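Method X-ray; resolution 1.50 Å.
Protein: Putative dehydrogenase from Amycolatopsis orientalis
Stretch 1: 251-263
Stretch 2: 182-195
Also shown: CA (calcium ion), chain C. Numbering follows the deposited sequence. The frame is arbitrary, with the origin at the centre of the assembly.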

# COMPACT_ATOMS: atom_id res chain seq x y z
N THR A 251 -7.12 15.49 13.29
CA THR A 251 -7.76 15.95 12.13
C THR A 251 -8.98 15.04 11.77
O THR A 251 -10.01 15.49 11.27
CB THR A 251 -6.79 16.00 10.94
OG1 THR A 251 -5.85 17.09 11.26
CG2 THR A 251 -7.46 16.33 9.65
N SER A 252 -8.81 13.71 11.94
CA SER A 252 -9.88 12.80 11.72
C SER A 252 -11.08 13.19 12.59
O SER A 252 -12.23 13.19 12.15
CB SER A 252 -9.50 11.38 11.98
OG SER A 252 -8.42 10.95 11.12
N GLN A 253 -10.77 13.47 13.86
CA GLN A 253 -11.93 13.83 14.81
C GLN A 253 -12.57 15.14 14.34
O GLN A 253 -13.83 15.20 14.34
CB GLN A 253 -11.38 14.02 16.25
CG GLN A 253 -10.97 12.81 16.92
CD GLN A 253 -10.43 13.03 18.34
OE1 GLN A 253 -10.33 14.14 18.77
NE2 GLN A 253 -10.10 11.96 19.00
N GLU A 254 -11.82 16.14 13.90
CA GLU A 254 -12.37 17.43 13.42
C GLU A 254 -13.24 17.20 12.18
O GLU A 254 -14.27 17.85 12.01
CB GLU A 254 -11.30 18.46 13.13
CG GLU A 254 -10.55 18.94 14.33
N GLN A 255 -12.90 16.19 11.35
CA GLN A 255 -13.68 15.87 10.21
C GLN A 255 -14.86 14.92 10.39
O GLN A 255 -15.61 14.62 9.44
CB GLN A 255 -12.82 15.26 9.08
CG GLN A 255 -11.74 16.23 8.57
CD GLN A 255 -12.27 17.45 7.90
OE1 GLN A 255 -11.99 18.55 8.36
NE2 GLN A 255 -13.11 17.30 6.84
N GLY A 256 -14.98 14.40 11.60
CA GLY A 256 -16.07 13.45 11.88
C GLY A 256 -15.82 12.08 11.32
O GLY A 256 -16.77 11.34 11.00
N VAL A 257 -14.54 11.69 11.17
CA VAL A 257 -14.17 10.43 10.64
C VAL A 257 -13.60 9.53 11.70
O VAL A 257 -12.87 10.02 12.60
CB VAL A 257 -13.13 10.66 9.47
CG1 VAL A 257 -12.47 9.37 9.02
CG2 VAL A 257 -13.82 11.40 8.34
N ASP A 258 -13.88 8.27 11.66
CA ASP A 258 -13.49 7.33 12.67
C ASP A 258 -11.97 7.30 12.80
O ASP A 258 -11.25 7.42 11.84
CB ASP A 258 -14.06 5.98 12.36
CG ASP A 258 -13.74 4.96 13.42
OD1 ASP A 258 -14.54 5.07 14.39
OD2 ASP A 258 -12.82 4.12 13.34
N THR A 259 -11.49 7.11 14.03
CA THR A 259 -10.06 7.14 14.29
C THR A 259 -9.45 5.77 14.55
O THR A 259 -8.23 5.73 14.84
CB THR A 259 -9.78 8.01 15.51
OG1 THR A 259 -10.43 7.44 16.65
CG2 THR A 259 -10.18 9.43 15.31
N GLU A 260 -10.15 4.66 14.41
CA GLU A 260 -9.61 3.37 14.80
C GLU A 260 -8.31 3.08 14.06
O GLU A 260 -7.36 2.69 14.68
CB GLU A 260 -10.54 2.20 14.60
CG GLU A 260 -10.03 0.94 15.33
CD GLU A 260 -10.96 -0.29 15.22
OE1 GLU A 260 -12.17 -0.16 14.89
OE2 GLU A 260 -10.46 -1.43 15.46
N ILE A 261 -8.27 3.34 12.74
CA ILE A 261 -7.07 2.98 11.96
C ILE A 261 -5.80 3.75 12.49
O ILE A 261 -4.82 3.14 12.86
CB ILE A 261 -7.32 3.16 10.44
CG1 ILE A 261 -8.29 2.12 9.93
CG2 ILE A 261 -5.99 3.12 9.67
CD1 ILE A 261 -7.86 0.75 10.03
N PRO A 262 -5.84 5.10 12.57
CA PRO A 262 -4.64 5.80 13.06
C PRO A 262 -4.39 5.52 14.54
O PRO A 262 -3.23 5.48 14.93
CB PRO A 262 -4.91 7.26 12.68
CG PRO A 262 -6.43 7.32 12.61
CD PRO A 262 -6.80 6.04 11.97
N VAL A 263 -5.47 5.32 15.34
CA VAL A 263 -5.13 4.97 16.77
C VAL A 263 -4.46 3.65 16.90
O VAL A 263 -3.53 3.54 17.73
CB VAL A 263 -6.49 4.96 17.54
CG1 VAL A 263 -6.38 4.16 18.88
CG2 VAL A 263 -7.00 6.36 17.66
CA CA C . -18.76 11.18 9.69
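Stretch 2, residues 182-195: MNGFLHAAALVGSA

Stretch 2 is helical from Met 182 to about Gly 193, and it runs against the sequence of stretch 1: Gln 255 lies by Ser 194 (CA to CA 6.3 Å), Val 257 by Leu 191 (CA to CA 6.4 Å) and Ile 261 by His 187 (CA to CA 7.0 Å). The residues of stretch 2 that touch it, Asn 183, His 187, Ala 190, Leu 191 and Ser 194, fall at intervals of three or four, with Ala 190 and Leu 191 adjacent, and so form one stripe along the helix.

Ser 252 comes first, its OG 3.6 Å from both His 187 CE1 and Leu 191 CD2. One turn on, Gln 255 folds its side chain (chi1 and chi2 both m) so that its NE2 donates to Ser 194 OG at 2.9 Å, almost straight. That hydroxyl in turn donates to Leu 191 O (OG to O 2.7 Å), tying the polar contact back to the helix backbone. Gly 256 then ends the helix in a Schellman motif with positive phi, a conformation that favours glycine; its carbonyl oxygen binds the calcium ion instead of stretch 2.

The turn delivers Val 257 to the helix, with CG1 4.0 Å from Leu 191 CD2 and 4.2 Å from Ala 190 CB, while CG2 lies 3.8 Å from Ser 194 CB. In the extended backbone that follows, Asp 258 offers its carbonyl: His 187 NE2 donates to Asp 258 O at 2.9 Å. The second helix begins after Thr 259 and covers one face of the same imidazole, with Ile 261 CB 4.0 Å from His 187 CG and Pro 262 CD 3.5 Å from His 187 CE1. Ile 261 CD1 also reaches Asn 183 CB at 4.1 Å. The rule is economy: one buried histidine gives its edge to a hydrogen bond and one face to apolar packing.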

# COMPACT_ATOMS: atom_id res chain seq x y z
N MET A 182 -5.17 -1.81 1.98
CA MET A 182 -6.50 -1.51 1.59
C MET A 182 -7.20 -0.73 2.70
O MET A 182 -7.89 0.21 2.40
CB MET A 182 -7.34 -2.77 1.29
CG MET A 182 -8.69 -2.53 0.77
SD MET A 182 -8.58 -1.70 -0.86
CE MET A 182 -7.53 -2.67 -1.52
N ASN A 183 -6.99 -1.13 3.95
CA ASN A 183 -7.59 -0.39 5.06
C ASN A 183 -7.08 1.06 5.06
O ASN A 183 -7.82 1.98 5.39
CB ASN A 183 -7.36 -1.13 6.38
CG ASN A 183 -8.13 -2.42 6.47
OD1 ASN A 183 -7.71 -3.28 7.32
ND2 ASN A 183 -9.04 -2.63 5.67
N GLY A 184 -5.76 1.22 4.87
CA GLY A 184 -5.19 2.54 4.78
C GLY A 184 -5.80 3.35 3.68
O GLY A 184 -6.17 4.53 3.90
N PHE A 185 -5.97 2.77 2.49
CA PHE A 185 -6.65 3.49 1.44
C PHE A 185 -8.07 3.90 1.83
O PHE A 185 -8.50 5.01 1.54
CB PHE A 185 -6.64 2.72 0.12
CG PHE A 185 -7.53 3.33 -0.89
CD1 PHE A 185 -7.07 4.43 -1.66
CD2 PHE A 185 -8.83 2.93 -1.07
CE1 PHE A 185 -7.94 5.08 -2.52
CE2 PHE A 185 -9.67 3.57 -1.96
CZ PHE A 185 -9.27 4.67 -2.63
N LEU A 186 -8.81 2.96 2.42
CA LEU A 186 -10.21 3.25 2.74
C LEU A 186 -10.32 4.29 3.84
O LEU A 186 -11.22 5.14 3.79
CB LEU A 186 -10.91 1.93 3.19
CG LEU A 186 -11.09 0.97 2.04
CD1 LEU A 186 -11.58 -0.37 2.58
CD2 LEU A 186 -11.97 1.42 0.90
N HIS A 187 -9.39 4.32 4.80
CA HIS A 187 -9.40 5.36 5.80
C HIS A 187 -9.13 6.75 5.16
O HIS A 187 -9.80 7.76 5.46
CB HIS A 187 -8.39 5.10 6.95
CG HIS A 187 -8.53 6.07 8.03
ND1 HIS A 187 -7.71 7.15 8.26
CD2 HIS A 187 -9.54 6.14 8.94
CE1 HIS A 187 -8.20 7.84 9.28
NE2 HIS A 187 -9.32 7.27 9.67
N ALA A 188 -8.15 6.77 4.25
CA ALA A 188 -7.84 7.94 3.48
C ALA A 188 -9.04 8.43 2.66
O ALA A 188 -9.34 9.63 2.59
CB ALA A 188 -6.69 7.67 2.60
N ALA A 189 -9.73 7.50 2.01
CA ALA A 189 -10.91 7.79 1.23
C ALA A 189 -12.01 8.35 2.11
O ALA A 189 -12.72 9.27 1.71
CB ALA A 189 -11.33 6.58 0.40
N ALA A 190 -12.19 7.80 3.27
CA ALA A 190 -13.16 8.38 4.21
C ALA A 190 -12.78 9.81 4.60
O ALA A 190 -13.69 10.66 4.70
CB ALA A 190 -13.30 7.47 5.38
N LEU A 191 -11.51 10.07 4.84
CA LEU A 191 -11.05 11.43 5.17
C LEU A 191 -11.33 12.38 4.09
O LEU A 191 -11.97 13.41 4.31
CB LEU A 191 -9.57 11.45 5.54
CG LEU A 191 -9.21 10.97 6.91
CD1 LEU A 191 -7.73 10.66 7.04
CD2 LEU A 191 -9.66 12.05 7.90
N VAL A 192 -10.90 12.11 2.85
CA VAL A 192 -11.22 13.12 1.76
C VAL A 192 -12.70 13.13 1.45
O VAL A 192 -13.26 14.15 1.05
CB VAL A 192 -10.33 12.97 0.51
CG1 VAL A 192 -8.90 13.12 0.89
CG2 VAL A 192 -10.58 11.61 -0.23
N GLY A 193 -13.39 12.02 1.66
CA GLY A 193 -14.81 11.93 1.44
C GLY A 193 -15.57 12.82 2.37
O GLY A 193 -16.67 13.26 2.00
N SER A 194 -15.00 13.18 3.53
CA SER A 194 -15.69 14.12 4.46
C SER A 194 -15.74 15.50 3.86
O SER A 194 -16.54 16.35 4.39
CB SER A 194 -15.01 14.07 5.84
OG SER A 194 -13.77 14.66 5.82
N ALA A 195 -14.95 15.79 2.87
CA ALA A 195 -14.95 17.03 2.15
C ALA A 195 -15.59 16.88 0.76
O ALA A 195 -15.51 17.82 -0.06
CB ALA A 195 -13.55 17.64 2.11
O HOH W 1 -17.72 13.16 8.57
O HOH W 2 -19.71 12.75 11.19